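Local coordinates for lipoprotein, putative (Bacillus anthracis, PDB 4NOH) that is of unknown function but is classed as a putative lipoprotein, with a possible role in lipid binding, at residues L45-T50 and V107-A112; T50-M55 and Y119-D124; P76-S79 and G83-F86; V95-K100 and A128-P133. All coordinates share one frame; numbering follows the deposited sequence. Where two conformers were deposited one is given.

Contact 1. Residues L45-T50 and V107-A112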
loop_
_atom_site.group_PDB
_atom_site.type_symbol
_atom_site.label_atom_id
_atom_site.label_comp_id
_atom_site.label_asym_id
_atom_site.label_seq_id
_atom_site.Cartn_x
_atom_site.Cartn_y
_atom_site.Cartn_z
ATOM N N LEU A 45 -5.311 -4.365 -4.247
ATOM C CA LEU A 45 -5.165 -4.047 -2.831
ATOM C C LEU A 45 -6.156 -2.926 -2.595
ATOM O O LEU A 45 -5.977 -1.843 -3.134
ATOM C CB LEU A 45 -3.754 -3.609 -2.543
ATOM C CG LEU A 45 -3.266 -3.492 -1.109
ATOM C CD1 LEU A 45 -3.410 -4.801 -0.340
ATOM C CD2 LEU A 45 -1.811 -3.043 -1.095
ATOM N N ILE A 46 -7.159 -3.198 -1.781
ATOM C CA ILE A 46 -8.309 -2.314 -1.556
ATOM C C ILE A 46 -8.239 -1.660 -0.176
ATOM O O ILE A 46 -8.073 -2.334 0.847
ATOM C CB ILE A 46 -9.630 -3.104 -1.644
ATOM C CG1 ILE A 46 -9.691 -3.983 -2.914
ATOM C CG2 ILE A 46 -10.824 -2.148 -1.618
ATOM C CD1 ILE A 46 -10.718 -5.101 -2.873
HETATM N N MSE A 47 -8.367 -0.351 -0.134
HETATM C CA MSE A 47 -8.413 0.294 1.152
HETATM C C MSE A 47 -9.594 1.209 1.175
HETATM O O MSE A 47 -10.271 1.433 0.165
HETATM C CB MSE A 47 -7.122 1.027 1.477
HETATM C CG MSE A 47 -6.808 2.204 0.581
HETATM SE SE MSE A 47 -4.872 2.647 0.625
HETATM C CE MSE A 47 -4.274 1.705 -0.978
ATOM N N ASN A 48 -9.898 1.679 2.367
ATOM C CA ASN A 48 -10.960 2.630 2.512
ATOM C C ASN A 48 -10.399 4.052 2.410
ATOM O O ASN A 48 -9.184 4.292 2.473
ATOM C CB ASN A 48 -11.836 2.418 3.757
ATOM C CG ASN A 48 -11.127 2.652 5.079
ATOM O OD1 ASN A 48 -10.100 3.310 5.179
ATOM N ND2 ASN A 48 -11.735 2.150 6.136
ATOM N N LYS A 49 -11.319 5.008 2.252
ATOM C CA LYS A 49 -10.953 6.420 2.095
ATOM C C LYS A 49 -10.138 6.932 3.283
ATOM O O LYS A 49 -9.136 7.624 3.114
ATOM C CB LYS A 49 -12.206 7.267 1.923
ATOM C CG LYS A 49 -11.909 8.740 1.763
ATOM C CD LYS A 49 -13.169 9.560 1.661
ATOM C CE LYS A 49 -12.816 11.032 1.647
ATOM N NZ LYS A 49 -14.019 11.880 1.578
ATOM N N THR A 50 -10.559 6.589 4.485
ATOM C CA THR A 50 -9.885 7.073 5.663
ATOM C C THR A 50 -8.422 6.632 5.664
ATOM O O THR A 50 -7.527 7.410 5.960
ATOM C CB THR A 50 -10.652 6.652 6.919
ATOM O OG1 THR A 50 -11.886 7.380 6.968
ATOM C CG2 THR A 50 -9.890 6.968 8.154
ATOM N N VAL A 107 -0.508 5.048 -9.979
ATOM C CA VAL A 107 -0.034 5.398 -8.642
ATOM C C VAL A 107 0.245 4.086 -7.909
ATOM O O VAL A 107 -0.485 3.119 -8.062
ATOM C CB VAL A 107 -1.090 6.213 -7.893
ATOM C CG1 VAL A 107 -0.686 6.453 -6.437
ATOM C CG2 VAL A 107 -1.385 7.518 -8.599
ATOM N N VAL A 108 1.352 4.058 -7.176
ATOM C CA VAL A 108 1.761 2.883 -6.436
ATOM C C VAL A 108 1.973 3.232 -4.967
ATOM O O VAL A 108 2.000 4.385 -4.590
ATOM C CB VAL A 108 3.086 2.279 -7.019
ATOM C CG1 VAL A 108 2.896 1.810 -8.475
ATOM C CG2 VAL A 108 4.242 3.271 -6.935
ATOM N N ILE A 109 2.079 2.212 -4.126
ATOM C CA ILE A 109 2.476 2.415 -2.734
ATOM C C ILE A 109 4.013 2.341 -2.692
ATOM O O ILE A 109 4.636 1.397 -3.218
ATOM C CB ILE A 109 1.886 1.361 -1.796
ATOM C CG1 ILE A 109 0.367 1.591 -1.679
ATOM C CG2 ILE A 109 2.539 1.443 -0.414
ATOM C CD1 ILE A 109 -0.383 0.465 -0.997
ATOM N N GLY A 110 4.642 3.332 -2.079
ATOM C CA GLY A 110 6.092 3.337 -2.039
ATOM C C GLY A 110 6.699 3.676 -3.381
ATOM O O GLY A 110 6.115 4.431 -4.184
ATOM N N ASP A 111 7.860 3.102 -3.663
ATOM C CA ASP A 111 8.627 3.521 -4.839
ATOM C C ASP A 111 8.589 2.591 -6.039
ATOM O O ASP A 111 9.172 2.891 -7.100
ATOM C CB ASP A 111 10.072 3.812 -4.419
ATOM C CG ASP A 111 10.190 4.960 -3.395
ATOM O OD1 ASP A 111 9.183 5.515 -2.944
ATOM O OD2 ASP A 111 11.328 5.319 -3.031
ATOM N N ALA A 112 7.822 1.521 -5.906
ATOM C CA ALA A 112 7.683 0.530 -6.951
ATOM C C ALA A 112 6.392 -0.226 -6.705
ATOM O O ALA A 112 5.892 -0.274 -5.575
ATOM C CB ALA A 112 8.859 -0.437 -6.883
#

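Contact 2. Residues T50-M55 and Y119-D124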
loop_
_atom_site.group_PDB
_atom_site.type_symbol
_atom_site.label_atom_id
_atom_site.label_comp_id
_atom_site.label_asym_id
_atom_site.label_seq_id
_atom_site.Cartn_x
_atom_site.Cartn_y
_atom_site.Cartn_z
ATOM N N THR A 50 -10.559 6.589 4.485
ATOM C CA THR A 50 -9.885 7.073 5.663
ATOM C C THR A 50 -8.422 6.632 5.664
ATOM O O THR A 50 -7.527 7.410 5.960
ATOM C CB THR A 50 -10.652 6.652 6.919
ATOM O OG1 THR A 50 -11.886 7.380 6.968
ATOM C CG2 THR A 50 -9.890 6.968 8.154
ATOM N N THR A 51 -8.187 5.385 5.312
ATOM C CA THR A 51 -6.849 4.833 5.279
ATOM C C THR A 51 -6.033 5.464 4.175
ATOM O O THR A 51 -4.863 5.852 4.378
ATOM C CB THR A 51 -6.899 3.316 5.092
ATOM O OG1 THR A 51 -7.516 2.718 6.253
ATOM C CG2 THR A 51 -5.501 2.713 4.885
ATOM N N ALA A 52 -6.618 5.561 2.988
ATOM C CA ALA A 52 -5.880 6.155 1.875
ATOM C C ALA A 52 -5.485 7.610 2.135
ATOM O O ALA A 52 -4.387 8.047 1.777
ATOM C CB ALA A 52 -6.638 5.984 0.545
ATOM N N GLU A 53 -6.362 8.358 2.801
ATOM C CA GLU A 53 -6.041 9.740 3.171
ATOM C C GLU A 53 -4.821 9.749 4.081
ATOM O O GLU A 53 -3.933 10.602 3.969
ATOM C CB GLU A 53 -7.213 10.402 3.879
ATOM C CG GLU A 53 -8.355 10.806 2.961
ATOM C CD GLU A 53 -9.503 11.499 3.701
ATOM O OE1 GLU A 53 -9.764 11.200 4.904
ATOM O OE2 GLU A 53 -10.167 12.353 3.085
ATOM N N LYS A 54 -4.783 8.797 5.007
ATOM C CA LYS A 54 -3.618 8.729 5.925
ATOM C C LYS A 54 -2.334 8.355 5.166
ATOM O O LYS A 54 -1.255 8.863 5.479
ATOM C CB LYS A 54 -3.918 7.781 7.085
ATOM C CG LYS A 54 -4.960 8.350 8.042
ATOM C CD LYS A 54 -5.470 7.327 9.037
ATOM C CE LYS A 54 -6.463 7.954 10.007
ATOM N NZ LYS A 54 -7.110 6.904 10.819
HETATM N N MSE A 55 -2.437 7.467 4.189
HETATM C CA MSE A 55 -1.284 7.131 3.353
HETATM C C MSE A 55 -0.796 8.364 2.595
HETATM O O MSE A 55 0.413 8.570 2.462
HETATM C CB MSE A 55 -1.618 6.048 2.332
HETATM C CG MSE A 55 -1.765 4.735 3.013
HETATM SE SE MSE A 55 -1.688 3.292 1.663
HETATM C CE MSE A 55 0.258 3.068 1.590
ATOM N N TYR A 119 -4.469 -0.994 -7.186
ATOM C CA TYR A 119 -4.802 -0.469 -5.866
ATOM C C TYR A 119 -6.164 0.185 -5.997
ATOM O O TYR A 119 -6.403 0.924 -6.925
ATOM C CB TYR A 119 -3.798 0.570 -5.419
ATOM C CG TYR A 119 -2.343 0.158 -5.528
ATOM C CD1 TYR A 119 -1.696 0.233 -6.738
ATOM C CD2 TYR A 119 -1.620 -0.306 -4.424
ATOM C CE1 TYR A 119 -0.390 -0.113 -6.872
ATOM C CE2 TYR A 119 -0.277 -0.652 -4.555
ATOM C CZ TYR A 119 0.316 -0.560 -5.790
ATOM O OH TYR A 119 1.626 -0.881 -5.962
ATOM N N ALA A 120 -7.065 -0.084 -5.088
ATOM C CA ALA A 120 -8.408 0.519 -5.165
ATOM C C ALA A 120 -8.727 1.229 -3.874
ATOM O O ALA A 120 -8.304 0.795 -2.807
ATOM C CB ALA A 120 -9.462 -0.523 -5.469
ATOM N N VAL A 121 -9.465 2.335 -3.968
ATOM C CA VAL A 121 -9.897 3.041 -2.785
ATOM C C VAL A 121 -11.395 3.200 -2.896
ATOM O O VAL A 121 -11.892 3.731 -3.888
ATOM C CB VAL A 121 -9.195 4.390 -2.608
ATOM C CG1 VAL A 121 -9.601 5.043 -1.294
ATOM C CG2 VAL A 121 -7.672 4.236 -2.687
ATOM N N VAL A 122 -12.084 2.772 -1.850
ATOM C CA VAL A 122 -13.549 2.867 -1.791
ATOM C C VAL A 122 -13.992 3.564 -0.496
ATOM O O VAL A 122 -13.207 3.780 0.393
ATOM C CB VAL A 122 -14.210 1.473 -1.873
ATOM C CG1 VAL A 122 -13.890 0.795 -3.213
ATOM C CG2 VAL A 122 -13.797 0.584 -0.710
ATOM N N SER A 123 -15.248 3.972 -0.432
ATOM C CA SER A 123 -15.709 4.637 0.762
ATOM C C SER A 123 -15.598 3.691 1.967
ATOM O O SER A 123 -15.544 2.484 1.818
ATOM C CB SER A 123 -17.160 5.101 0.605
ATOM O OG SER A 123 -18.056 4.007 0.618
ATOM N N ASP A 124 -15.539 4.258 3.156
ATOM C CA ASP A 124 -15.455 3.468 4.350
ATOM C C ASP A 124 -16.654 2.500 4.434
ATOM O O ASP A 124 -16.510 1.352 4.841
ATOM C CB ASP A 124 -15.398 4.354 5.608
ATOM C CG ASP A 124 -14.100 5.146 5.746
ATOM O OD1 ASP A 124 -13.234 5.128 4.839
ATOM O OD2 ASP A 124 -13.941 5.780 6.833
#

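Contact 3. Residues P76-S79 and G83-F86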
loop_
_atom_site.group_PDB
_atom_site.type_symbol
_atom_site.label_atom_id
_atom_site.label_comp_id
_atom_site.label_asym_id
_atom_site.label_seq_id
_atom_site.Cartn_x
_atom_site.Cartn_y
_atom_site.Cartn_z
ATOM N N PRO A 76 -7.811 11.554 -4.770
ATOM C CA PRO A 76 -8.976 11.927 -5.572
ATOM C C PRO A 76 -10.282 11.681 -4.826
ATOM O O PRO A 76 -10.350 10.826 -3.930
ATOM C CB PRO A 76 -8.905 10.959 -6.748
ATOM C CG PRO A 76 -7.466 10.635 -6.873
ATOM C CD PRO A 76 -6.960 10.576 -5.470
ATOM N N ALA A 77 -11.321 12.389 -5.224
ATOM C CA ALA A 77 -12.629 12.222 -4.627
ATOM C C ALA A 77 -13.082 10.764 -4.659
ATOM O O ALA A 77 -12.921 10.063 -5.688
ATOM C CB ALA A 77 -13.653 13.087 -5.342
ATOM N N ILE A 78 -13.609 10.324 -3.516
ATOM C CA ILE A 78 -14.142 8.990 -3.326
ATOM C C ILE A 78 -15.557 9.142 -2.823
ATOM O O ILE A 78 -15.808 9.948 -1.938
ATOM C CB ILE A 78 -13.398 8.224 -2.197
ATOM C CG1 ILE A 78 -11.878 8.296 -2.335
ATOM C CG2 ILE A 78 -13.918 6.784 -2.107
ATOM C CD1 ILE A 78 -11.347 7.589 -3.534
ATOM N N SER A 79 -16.471 8.356 -3.367
ATOM C CA SER A 79 -17.826 8.362 -2.885
ATOM C C SER A 79 -18.374 6.963 -3.084
ATOM O O SER A 79 -17.811 6.165 -3.808
ATOM C CB SER A 79 -18.662 9.424 -3.606
ATOM O OG SER A 79 -19.866 9.682 -2.923
ATOM N N GLY A 83 -15.940 4.642 -6.423
ATOM C CA GLY A 83 -14.627 4.252 -5.925
ATOM C C GLY A 83 -13.611 4.426 -7.043
ATOM O O GLY A 83 -13.997 4.662 -8.180
ATOM N N ILE A 84 -12.326 4.282 -6.722
ATOM C CA ILE A 84 -11.278 4.521 -7.708
ATOM C C ILE A 84 -10.291 3.402 -7.756
ATOM O O ILE A 84 -10.152 2.644 -6.794
ATOM C CB ILE A 84 -10.482 5.826 -7.413
ATOM C CG1 ILE A 84 -9.711 5.779 -6.085
ATOM C CG2 ILE A 84 -11.441 7.028 -7.443
ATOM C CD1 ILE A 84 -8.820 6.977 -5.818
ATOM N N VAL A 85 -9.611 3.315 -8.896
ATOM C CA VAL A 85 -8.560 2.315 -9.038
ATOM C C VAL A 85 -7.336 2.927 -9.667
ATOM O O VAL A 85 -7.434 3.771 -10.559
ATOM C CB VAL A 85 -9.040 1.065 -9.830
ATOM C CG1 VAL A 85 -9.534 1.418 -11.242
ATOM C CG2 VAL A 85 -7.943 -0.009 -9.860
ATOM N N PHE A 86 -6.178 2.531 -9.146
ATOM C CA PHE A 86 -4.882 2.898 -9.670
ATOM C C PHE A 86 -4.261 1.649 -10.300
ATOM O O PHE A 86 -4.232 0.599 -9.679
ATOM C CB PHE A 86 -3.960 3.357 -8.560
ATOM C CG PHE A 86 -4.424 4.607 -7.847
ATOM C CD1 PHE A 86 -4.515 5.811 -8.525
ATOM C CD2 PHE A 86 -4.671 4.587 -6.475
ATOM C CE1 PHE A 86 -4.861 6.969 -7.856
ATOM C CE2 PHE A 86 -5.029 5.754 -5.809
ATOM C CZ PHE A 86 -5.142 6.929 -6.509
#

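Contact 4. Residues V95-K100 and A128-P133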
loop_
_atom_site.group_PDB
_atom_site.type_symbol
_atom_site.label_atom_id
_atom_site.label_comp_id
_atom_site.label_asym_id
_atom_site.label_seq_id
_atom_site.Cartn_x
_atom_site.Cartn_y
_atom_site.Cartn_z
ATOM N N VAL A 95 -14.369 -4.234 -11.483
ATOM C CA VAL A 95 -15.550 -4.339 -10.641
ATOM C C VAL A 95 -15.192 -5.027 -9.342
ATOM O O VAL A 95 -14.645 -6.131 -9.330
ATOM C CB VAL A 95 -16.676 -5.124 -11.322
ATOM C CG1 VAL A 95 -17.872 -5.252 -10.389
ATOM C CG2 VAL A 95 -17.067 -4.432 -12.608
ATOM N N ILE A 96 -15.502 -4.346 -8.253
ATOM C CA ILE A 96 -15.233 -4.837 -6.918
ATOM C C ILE A 96 -16.534 -4.824 -6.141
ATOM O O ILE A 96 -17.173 -3.778 -5.990
ATOM C CB ILE A 96 -14.150 -3.977 -6.226
ATOM C CG1 ILE A 96 -12.857 -4.061 -7.026
ATOM C CG2 ILE A 96 -13.927 -4.425 -4.784
ATOM C CD1 ILE A 96 -11.746 -3.221 -6.470
ATOM N N ASP A 97 -16.959 -6.011 -5.715
ATOM C CA ASP A 97 -18.189 -6.169 -4.955
ATOM C C ASP A 97 -19.373 -5.555 -5.733
ATOM O O ASP A 97 -20.203 -4.838 -5.174
ATOM C CB ASP A 97 -18.005 -5.527 -3.567
ATOM C CG ASP A 97 -19.000 -6.039 -2.536
ATOM O OD1 ASP A 97 -19.616 -7.113 -2.765
ATOM O OD2 ASP A 97 -19.147 -5.386 -1.477
ATOM N N GLY A 98 -19.416 -5.831 -7.039
ATOM C CA GLY A 98 -20.464 -5.324 -7.928
ATOM C C GLY A 98 -20.399 -3.849 -8.302
ATOM O O GLY A 98 -21.302 -3.346 -8.976
ATOM N N LYS A 99 -19.325 -3.160 -7.908
ATOM C CA LYS A 99 -19.168 -1.730 -8.177
ATOM C C LYS A 99 -17.994 -1.469 -9.138
ATOM O O LYS A 99 -16.898 -1.972 -8.914
ATOM C CB LYS A 99 -18.897 -0.997 -6.867
ATOM C CG LYS A 99 -19.986 -1.159 -5.803
ATOM C CD LYS A 99 -21.279 -0.499 -6.219
ATOM C CE LYS A 99 -22.310 -0.596 -5.108
ATOM N NZ LYS A 99 -23.555 0.126 -5.469
ATOM N N LYS A 100 -18.230 -0.679 -10.186
ATOM C CA LYS A 100 -17.197 -0.351 -11.170
ATOM C C LYS A 100 -16.331 0.804 -10.642
ATOM O O LYS A 100 -16.846 1.816 -10.157
ATOM C CB LYS A 100 -17.836 0.033 -12.506
ATOM C CG LYS A 100 -16.848 0.282 -13.638
ATOM C CD LYS A 100 -17.542 0.464 -14.993
ATOM C CE LYS A 100 -18.319 -0.768 -15.440
ATOM N NZ LYS A 100 -17.452 -1.964 -15.640
ATOM N N ALA A 128 -16.459 -1.809 4.230
ATOM C CA ALA A 128 -16.967 -2.633 5.311
ATOM C C ALA A 128 -17.656 -3.878 4.786
ATOM O O ALA A 128 -17.729 -4.875 5.478
ATOM C CB ALA A 128 -17.922 -1.826 6.191
ATOM N N LYS A 129 -18.159 -3.802 3.567
ATOM C CA LYS A 129 -18.906 -4.893 2.956
ATOM C C LYS A 129 -18.044 -5.873 2.179
ATOM O O LYS A 129 -18.549 -6.907 1.717
ATOM C CB LYS A 129 -19.969 -4.298 2.021
ATOM C CG LYS A 129 -20.919 -3.351 2.742
ATOM C CD LYS A 129 -22.067 -2.826 1.875
ATOM C CE LYS A 129 -21.589 -2.098 0.634
ATOM N NZ LYS A 129 -22.688 -1.514 -0.187
ATOM N N ILE A 130 -16.758 -5.559 2.006
ATOM C CA ILE A 130 -15.857 -6.414 1.213
ATOM C C ILE A 130 -15.372 -7.581 2.088
ATOM O O ILE A 130 -14.870 -7.374 3.196
ATOM C CB ILE A 130 -14.706 -5.573 0.632
ATOM C CG1 ILE A 130 -15.291 -4.543 -0.325
ATOM C CG2 ILE A 130 -13.710 -6.445 -0.114
ATOM C CD1 ILE A 130 -14.260 -3.637 -0.934
ATOM N N SER A 131 -15.554 -8.810 1.617
ATOM C CA SER A 131 -15.222 -9.973 2.438
ATOM C C SER A 131 -13.776 -10.478 2.404
ATOM O O SER A 131 -13.424 -11.321 3.256
ATOM C CB SER A 131 -16.170 -11.122 2.081
ATOM O OG SER A 131 -15.976 -11.469 0.739
ATOM N N GLU A 132 -12.972 -9.963 1.457
ATOM C CA GLU A 132 -11.564 -10.332 1.219
ATOM C C GLU A 132 -10.680 -10.249 2.451
ATOM O O GLU A 132 -10.922 -9.421 3.342
ATOM C CB GLU A 132 -10.939 -9.441 0.125
ATOM C CG GLU A 132 -11.092 -9.924 -1.315
ATOM C CD GLU A 132 -12.512 -9.927 -1.844
ATOM O OE1 GLU A 132 -12.756 -10.643 -2.836
ATOM O OE2 GLU A 132 -13.386 -9.232 -1.286
ATOM N N PRO A 133 -9.605 -11.065 2.462
ATOM C CA PRO A 133 -8.718 -11.114 3.606
ATOM C C PRO A 133 -8.031 -9.785 3.868
ATOM O O PRO A 133 -7.577 -9.112 2.935
ATOM C CB PRO A 133 -7.698 -12.213 3.245
ATOM C CG PRO A 133 -7.814 -12.423 1.775
ATOM C CD PRO A 133 -9.168 -11.954 1.359
#

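Contact 1. Residues L45-T50 and V107-A112
Ile-109, Leu-45 and Met-47 meet through aliphatic chains alone. No ring, amide or carboxylate takes part, so the contact has no stacked faces or edges. The shared point is CD1 of Ile-109. It lies 3.8 Å from CD2 of Leu-45, and the two side chains cross at about a right angle. The first torsion of Ile-109 (chi1 -70°) sets CG1 opposite the carbonyl carbon, and CD1 extends from there toward Leu-45.

Met-47 is a selenomethionine. Its chain bends at the selenium, and its CE comes tip to tip with Ile-109 CD1 at 4.1 Å. This second touch is less certain, because Met-47 was modelled in two conformers.

The two backbones stay well apart. Even the nearest CA atoms, those of Leu-45 and Ile-109, are 10.0 Å from each other. The contact is therefore a small piece of buried hydrophobic core near the centre of the chain. It joins strand 42-48 of the large mixed sheet to strand 107-109 at the border of the small antiparallel sheet. Tyr-119 of strand 118-122 also touches Ile-109. Met-55 of helix 49-57 packs against both Met-47 and Ile-109.

Contact 2. Residues T50-M55 and Y119-D124
Thr-50 and Asp-124 bring the start of helix 49-57 to within 6.8 Å, CA to CA, of the first residue of helix 124-128, just beyond strand 118-122, and two residues further along the helix Ala-52 comes within 6.9 Å of Val-121, CA to CA. Asp-124 grips Thr-50 with both carboxylate oxygens. OD1 accepts the backbone N of Thr-50 at 3.1 Å, and the bond is nearly straight (167° at the hydrogen). OD2 accepts OG1 of Thr-50 at 2.6 Å, a short bond. Each oxygen uses its syn lone pair, the one on the side of the other oxygen. The carboxylate thus holds the N-H and OG1 of Thr-50 in a bidentate grip, and the two bonds together limit its rotation. Thr-50 can offer both donors because OG1 lies beside its backbone N (chi1 -69°). The N-H comes from the first turn of the helix, where the helix end would probably stabilise the negative charge.

Deeper in, the contact turns apolar. CB of Ala-52 rests in the fork of Val-121, 3.6 Å from CG1 and 3.8 Å from CG2. The small methyl allows the helix to lie close to the strand.

Asp-124 opens helix 124-128 and Thr-50 lies in the first turn of helix 49-57, so their two bonds join the helix starts. Each start also has its own cap: Asn-48 OD1 takes Thr-51 N, and Ser-123 OG takes Glu-126 N. Helix 49-57 lies across one face of the large sheet, over the neighbouring strands 42-48 and 118-122, with Met-47 and Leu-75 also against Ala-52.

Contact 3. Residues P76-S79 and G83-F86
Ile-84 is the bump of this contact, and the bend of Pro-76 to Ile-78 forms the hollow that takes it. The two segments run nearly antiparallel, 151° apart, but no backbone hydrogen bond pairs them. CD1 of Ile-84 enters between the ring of Pro-76 and the end of Ile-78. It is almost equally far from three ring carbons of Pro-76, with CG the nearest at 4.0 Å. The isoleucine chain crosses the proline at about a right angle.

The other wall is closer. CD1 of Ile-78 lies 3.5 Å from CD1 of Ile-84, which is tighter than usual for two carbons. It is equally near CG1 of Ile-84, so it presses along the last bond of that chain. Ile-78 curls at chi2 (-66°), and this brings its CD1 to Ile-84. Between the two walls the carbonyl O of Ala-77 serves as the floor, and the second branch of Ile-84, CG2, rests on it at 3.8 Å.

Phe-86 stands beside Ile-84 and touches the same side of the proline ring in a lesser contact. CD of the proline approaches CZ at the ring edge, near the ring plane, at 4.2 Å.

The loop after strand 68-71 thus folds back over strand 84-86 of the large sheet. Val-121 of the adjacent strand 118-122 touches both Ile-78 and Ile-84. Glu-104 borders Pro-76, Ile-84 and Phe-86.

Contact 4. Residues V95-K100 and A128-P133
Asp-97, Ile-130 and Lys-129 bury the most surface here. Asp-97 is in the type I' turn between strands 95-96 and 99-103, and it points at the loop that follows helix 124-128. Its chi1 of -160° carries the carboxylate outward from the turn. OD2 then rests near the main chain of that loop, 3.6 Å from the carbonyl O of Lys-129. It also lies 3.8 Å from CB of Lys-129 and 4.1 Å from CG1 of Ile-130. The side chains of Asp-97 and Lys-129 cross at about a right angle.

Ile-130 makes the apolar part. Its CD1 meets CG2 of Ile-96 at 3.9 Å, and the two chains approach at a slant. Both residues join the apolar packing on this face of the sheet, with Ile-46 of strand 42-48.

The charges take a looser part. NZ of Lys-129 stays 5.4 Å from OD2 of Asp-97 and makes its salt bridge with Glu-126 instead. Any pull between Asp-97 and Lys-129 is probably long-range and weak. OD2 and the carbonyl O of Lys-129 are both acceptors and would not be expected to attract. The carboxylate simply lies close to the loop without a bond to it. The isoleucine pair is probably what holds the hairpin tip there.

All four contacts reach the large mixed sheet. Contacts 1 and 2 are nearest, with centres about 7 Å apart. They share Thr-50 and helix 49-57, and their strands 42-48 and 118-122 are neighbours. Contact 3 lies about 8 Å from contact 2, on the next strand, 84-86. Its segments are nested in the chain loops closed by contacts 1 and 2. Contact 4 is about 14 to 16 Å from the others, centre to centre, and follows contact 3 in sequence. The segments of contacts 1, 2 and 4 alternate along the chain, so distant stretches interlock around one sheet. Contact 4's isoleucines touch Ile-46, Ala-120 and Val-122, whose side chains alternate with Met-47 and Val-121. The contacts therefore pack both its faces.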